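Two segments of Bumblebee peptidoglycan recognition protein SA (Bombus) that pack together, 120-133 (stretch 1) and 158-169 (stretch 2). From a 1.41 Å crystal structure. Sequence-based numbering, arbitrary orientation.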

# COMPACT_ATOMS: atom_id res chain seq x y z
N MET A 120 5.21 -9.47 -6.87
CA MET A 120 4.58 -8.49 -5.96
C MET A 120 5.61 -7.90 -5.02
O MET A 120 5.68 -6.68 -4.86
CB MET A 120 3.45 -9.11 -5.12
CG MET A 120 2.30 -9.69 -5.93
SD MET A 120 1.03 -10.37 -4.85
CE MET A 120 0.06 -8.94 -4.44
N LEU A 121 6.44 -8.75 -4.41
CA LEU A 121 7.48 -8.23 -3.52
C LEU A 121 8.46 -7.32 -4.25
O LEU A 121 8.84 -6.26 -3.70
CB LEU A 121 8.23 -9.38 -2.88
CG LEU A 121 7.48 -10.06 -1.74
CD1 LEU A 121 8.10 -11.43 -1.59
CD2 LEU A 121 7.55 -9.19 -0.48
N ASN A 122 8.85 -7.69 -5.47
CA ASN A 122 9.77 -6.86 -6.24
C ASN A 122 9.15 -5.51 -6.60
O ASN A 122 9.82 -4.48 -6.51
CB ASN A 122 10.26 -7.60 -7.48
CG ASN A 122 11.51 -6.97 -8.06
OD1 ASN A 122 11.41 -6.04 -8.84
ND2 ASN A 122 12.69 -7.46 -7.66
N ALA A 123 7.88 -5.49 -6.98
CA ALA A 123 7.21 -4.22 -7.28
C ALA A 123 7.17 -3.29 -6.06
O ALA A 123 7.45 -2.09 -6.16
CB ALA A 123 5.79 -4.46 -7.82
N ALA A 124 6.81 -3.85 -4.91
CA ALA A 124 6.78 -3.04 -3.69
C ALA A 124 8.17 -2.53 -3.28
O ALA A 124 8.32 -1.35 -2.90
CB ALA A 124 6.17 -3.84 -2.55
N HIS A 125 9.17 -3.40 -3.36
CA HIS A 125 10.52 -2.96 -2.94
C HIS A 125 11.06 -1.91 -3.92
O HIS A 125 11.70 -0.94 -3.49
CB HIS A 125 11.45 -4.15 -2.81
CG HIS A 125 12.63 -3.92 -1.93
ND1 HIS A 125 12.62 -3.15 -0.78
CD2 HIS A 125 13.88 -4.44 -2.03
CE1 HIS A 125 13.83 -3.21 -0.22
NE2 HIS A 125 14.60 -3.99 -0.96
N ALA A 126 10.75 -2.07 -5.22
CA ALA A 126 11.18 -1.09 -6.25
C ALA A 126 10.47 0.24 -6.02
O ALA A 126 11.07 1.32 -6.17
CB ALA A 126 10.93 -1.63 -7.66
N LEU A 127 9.19 0.19 -5.61
CA LEU A 127 8.47 1.41 -5.25
C LEU A 127 9.12 2.14 -4.06
O LEU A 127 9.27 3.37 -4.07
CB LEU A 127 6.99 1.07 -4.92
CG LEU A 127 6.05 2.26 -4.61
CD1 LEU A 127 5.87 3.15 -5.84
CD2 LEU A 127 4.70 1.79 -4.03
N ILE A 128 9.52 1.39 -3.02
CA ILE A 128 10.19 1.97 -1.86
C ILE A 128 11.53 2.56 -2.31
O ILE A 128 11.85 3.70 -1.95
CB ILE A 128 10.34 0.93 -0.73
CG1 ILE A 128 8.96 0.57 -0.15
CG2 ILE A 128 11.24 1.46 0.38
CD1 ILE A 128 8.95 -0.71 0.62
N HIS A 129 12.31 1.83 -3.11
CA HIS A 129 13.59 2.35 -3.61
C HIS A 129 13.42 3.61 -4.45
O HIS A 129 14.21 4.53 -4.29
CB HIS A 129 14.34 1.27 -4.35
CG HIS A 129 15.03 0.32 -3.43
ND1 HIS A 129 16.16 -0.38 -3.79
CD2 HIS A 129 14.79 0.01 -2.12
CE1 HIS A 129 16.54 -1.14 -2.77
NE2 HIS A 129 15.76 -0.89 -1.74
N CYS A 130 12.40 3.63 -5.31
CA CYS A 130 12.04 4.79 -6.13
C CYS A 130 11.76 5.98 -5.25
O CYS A 130 12.30 7.07 -5.49
CB CYS A 130 10.79 4.45 -6.96
SG CYS A 130 9.98 5.84 -7.80
N GLY A 131 10.92 5.78 -4.24
CA GLY A 131 10.52 6.84 -3.34
C GLY A 131 11.72 7.46 -2.63
O GLY A 131 11.80 8.69 -2.52
N LYS A 132 12.63 6.60 -2.16
CA LYS A 132 13.90 7.06 -1.56
C LYS A 132 14.75 7.84 -2.57
O LYS A 132 15.21 8.95 -2.26
CB LYS A 132 14.71 5.87 -1.01
CG LYS A 132 14.17 5.24 0.27
CD LYS A 132 15.24 4.39 0.93
CE LYS A 132 15.11 2.94 0.53
NZ LYS A 132 16.37 2.16 0.78
N SER A 133 14.94 7.27 -3.76
CA SER A 133 15.77 7.87 -4.82
C SER A 133 15.31 9.27 -5.20
O SER A 133 16.13 10.19 -5.38
CB SER A 133 15.73 6.98 -6.05
OG SER A 133 16.59 5.87 -5.88
N LYS A 158 2.54 -14.65 6.75
CA LYS A 158 3.51 -15.03 5.74
C LYS A 158 4.19 -13.81 5.09
O LYS A 158 5.41 -13.80 4.96
CB LYS A 158 2.90 -15.97 4.70
CG LYS A 158 3.92 -16.67 3.83
CD LYS A 158 4.54 -17.89 4.50
CE LYS A 158 5.53 -18.56 3.57
NZ LYS A 158 6.40 -19.50 4.32
N LEU A 159 3.39 -12.81 4.70
CA LEU A 159 3.93 -11.58 4.13
C LEU A 159 4.77 -10.83 5.18
O LEU A 159 5.80 -10.25 4.84
CB LEU A 159 2.83 -10.69 3.56
CG LEU A 159 3.23 -9.35 2.94
CD1 LEU A 159 4.37 -9.40 1.94
CD2 LEU A 159 1.99 -8.79 2.28
N GLN A 160 4.33 -10.85 6.43
CA GLN A 160 5.12 -10.26 7.52
C GLN A 160 6.53 -10.85 7.59
O GLN A 160 7.51 -10.12 7.74
CB GLN A 160 4.38 -10.38 8.85
CG GLN A 160 5.14 -9.80 10.05
CD GLN A 160 5.17 -8.27 10.05
OE1 GLN A 160 4.41 -7.62 9.35
NE2 GLN A 160 6.05 -7.69 10.85
N LYS A 161 6.64 -12.18 7.47
CA LYS A 161 7.95 -12.84 7.40
C LYS A 161 8.75 -12.39 6.16
O LYS A 161 9.94 -12.10 6.25
CB LYS A 161 7.80 -14.38 7.43
CG LYS A 161 7.36 -14.92 8.79
CD LYS A 161 7.26 -16.44 8.84
CE LYS A 161 6.92 -16.94 10.25
NZ LYS A 161 5.52 -16.63 10.66
N GLN A 162 8.08 -12.27 5.01
CA GLN A 162 8.76 -11.92 3.77
C GLN A 162 9.40 -10.52 3.79
O GLN A 162 10.50 -10.33 3.29
CB GLN A 162 7.79 -12.05 2.57
CG GLN A 162 7.35 -13.49 2.27
CD GLN A 162 6.27 -13.54 1.19
OE1 GLN A 162 5.11 -13.23 1.44
NE2 GLN A 162 6.66 -13.95 -0.00
N ILE A 163 8.72 -9.53 4.37
CA ILE A 163 9.27 -8.17 4.40
C ILE A 163 10.51 -8.01 5.30
O ILE A 163 11.26 -7.05 5.13
CB ILE A 163 8.22 -7.08 4.71
CG1 ILE A 163 7.68 -7.19 6.14
CG2 ILE A 163 7.09 -7.10 3.68
CD1 ILE A 163 6.75 -6.07 6.54
N LYS A 164 10.74 -8.96 6.22
CA LYS A 164 11.95 -8.96 7.06
C LYS A 164 13.25 -9.12 6.25
O LYS A 164 14.34 -8.85 6.78
CB LYS A 164 11.84 -10.01 8.19
CG LYS A 164 10.66 -9.77 9.12
CD LYS A 164 10.58 -10.79 10.23
CE LYS A 164 9.39 -10.49 11.11
NZ LYS A 164 9.32 -11.35 12.32
N ASN A 165 13.13 -9.55 4.98
CA ASN A 165 14.28 -9.70 4.08
C ASN A 165 14.78 -8.35 3.52
O ASN A 165 15.82 -8.29 2.87
CB ASN A 165 13.93 -10.66 2.93
CG ASN A 165 13.64 -12.08 3.40
OD1 ASN A 165 14.29 -12.59 4.30
ND2 ASN A 165 12.67 -12.72 2.77
N TRP A 166 14.03 -7.27 3.74
CA TRP A 166 14.40 -5.92 3.32
C TRP A 166 15.18 -5.23 4.44
O TRP A 166 14.77 -5.27 5.59
CB TRP A 166 13.14 -5.10 3.04
CG TRP A 166 12.30 -5.58 1.88
CD1 TRP A 166 12.69 -6.37 0.84
CD2 TRP A 166 10.94 -5.22 1.64
NE1 TRP A 166 11.63 -6.55 -0.05
CE2 TRP A 166 10.56 -5.84 0.41
CE3 TRP A 166 10.01 -4.42 2.31
CZ2 TRP A 166 9.28 -5.70 -0.12
CZ3 TRP A 166 8.75 -4.29 1.80
CH2 TRP A 166 8.39 -4.91 0.59
N LEU A 167 16.31 -4.58 4.11
CA LEU A 167 17.10 -3.87 5.13
C LEU A 167 16.32 -2.74 5.77
O LEU A 167 16.60 -2.37 6.91
CB LEU A 167 18.41 -3.29 4.55
CG LEU A 167 19.50 -4.27 4.11
CD1 LEU A 167 20.73 -3.49 3.62
CD2 LEU A 167 19.88 -5.21 5.25
N GLU A 168 15.35 -2.19 5.04
CA GLU A 168 14.53 -1.09 5.55
C GLU A 168 13.55 -1.52 6.63
O GLU A 168 13.02 -0.67 7.35
CB GLU A 168 13.78 -0.37 4.41
CG GLU A 168 14.68 0.19 3.32
CD GLU A 168 14.94 -0.77 2.17
OE1 GLU A 168 14.72 -1.99 2.28
OE2 GLU A 168 15.41 -0.32 1.11
N TRP A 169 13.26 -2.82 6.71
CA TRP A 169 12.33 -3.33 7.75
C TRP A 169 12.93 -3.14 9.14
O TRP A 169 14.12 -3.42 9.34
CB TRP A 169 11.98 -4.80 7.51
CG TRP A 169 11.06 -5.32 8.60
CD1 TRP A 169 9.72 -5.05 8.74
CD2 TRP A 169 11.44 -6.09 9.75
NE1 TRP A 169 9.25 -5.63 9.90
CE2 TRP A 169 10.28 -6.28 10.53
CE3 TRP A 169 12.65 -6.66 10.17
CZ2 TRP A 169 10.28 -7.01 11.73
CZ3 TRP A 169 12.66 -7.40 11.38
CH2 TRP A 169 11.48 -7.57 12.13
O HOH W 1 16.82 -3.83 1.45

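Residues 120-133 form one unbroken stretch of α-helix, against which the second stretch lays first the last turns of another helix and then two successive type I turns, Ile163 to Trp166 and Trp166 to Trp169. The backbones stay well apart, with Leu121 CA 8.1 Å from Ile163 CA and His125 CA 7.9 Å from Trp166 CA, so side chains fill the gap and bury 467 Å² in all.

The principal bump is the indole of Trp166, which has the largest covered area of any residue here. It lies in a hollow lined by Leu121, Ala124, His125 and Ile128, positions that helical periodicity gathers on one side of the helix. The small Ala124 leaves room for the six-membered ring, its CB 4.0 Å from Trp166 CH2. Ile128 CD1 meets Trp166 CZ3 at 3.8 Å, and Leu121 CD2 reaches Trp166 CZ2 at 3.9 Å. The imidazole of His125 covers one face of the indole, stacking on its five-membered ring with centroids 3.6 Å apart and planes only 2° from parallel; two flat surfaces can approach this closely without steric conflict.

Leu121 also projects into the second stretch: its CD2 lies 4.0 Å from Leu159 CD1, while its CD1 packs 3.3 Å from Gln162 NE2, an amide satisfied elsewhere in the structure.

Toward the other end, apolar packing gives way to charge. Glu168 OE2 forms a salt bridge with Lys132 NZ at 2.7 Å and accepts a weak hydrogen bond from His129 NE2 at 2.9 Å, bent to 127° at the hydrogen. Its other oxygen, OE1, sits at the edge of the His125 ring, 2.9 Å from His125 CE1. A water donates to Glu168 OE1 (2.9 Å from its O) and accepts from Leu167 N (2.8 Å), tying this carboxylate to the turn's own backbone.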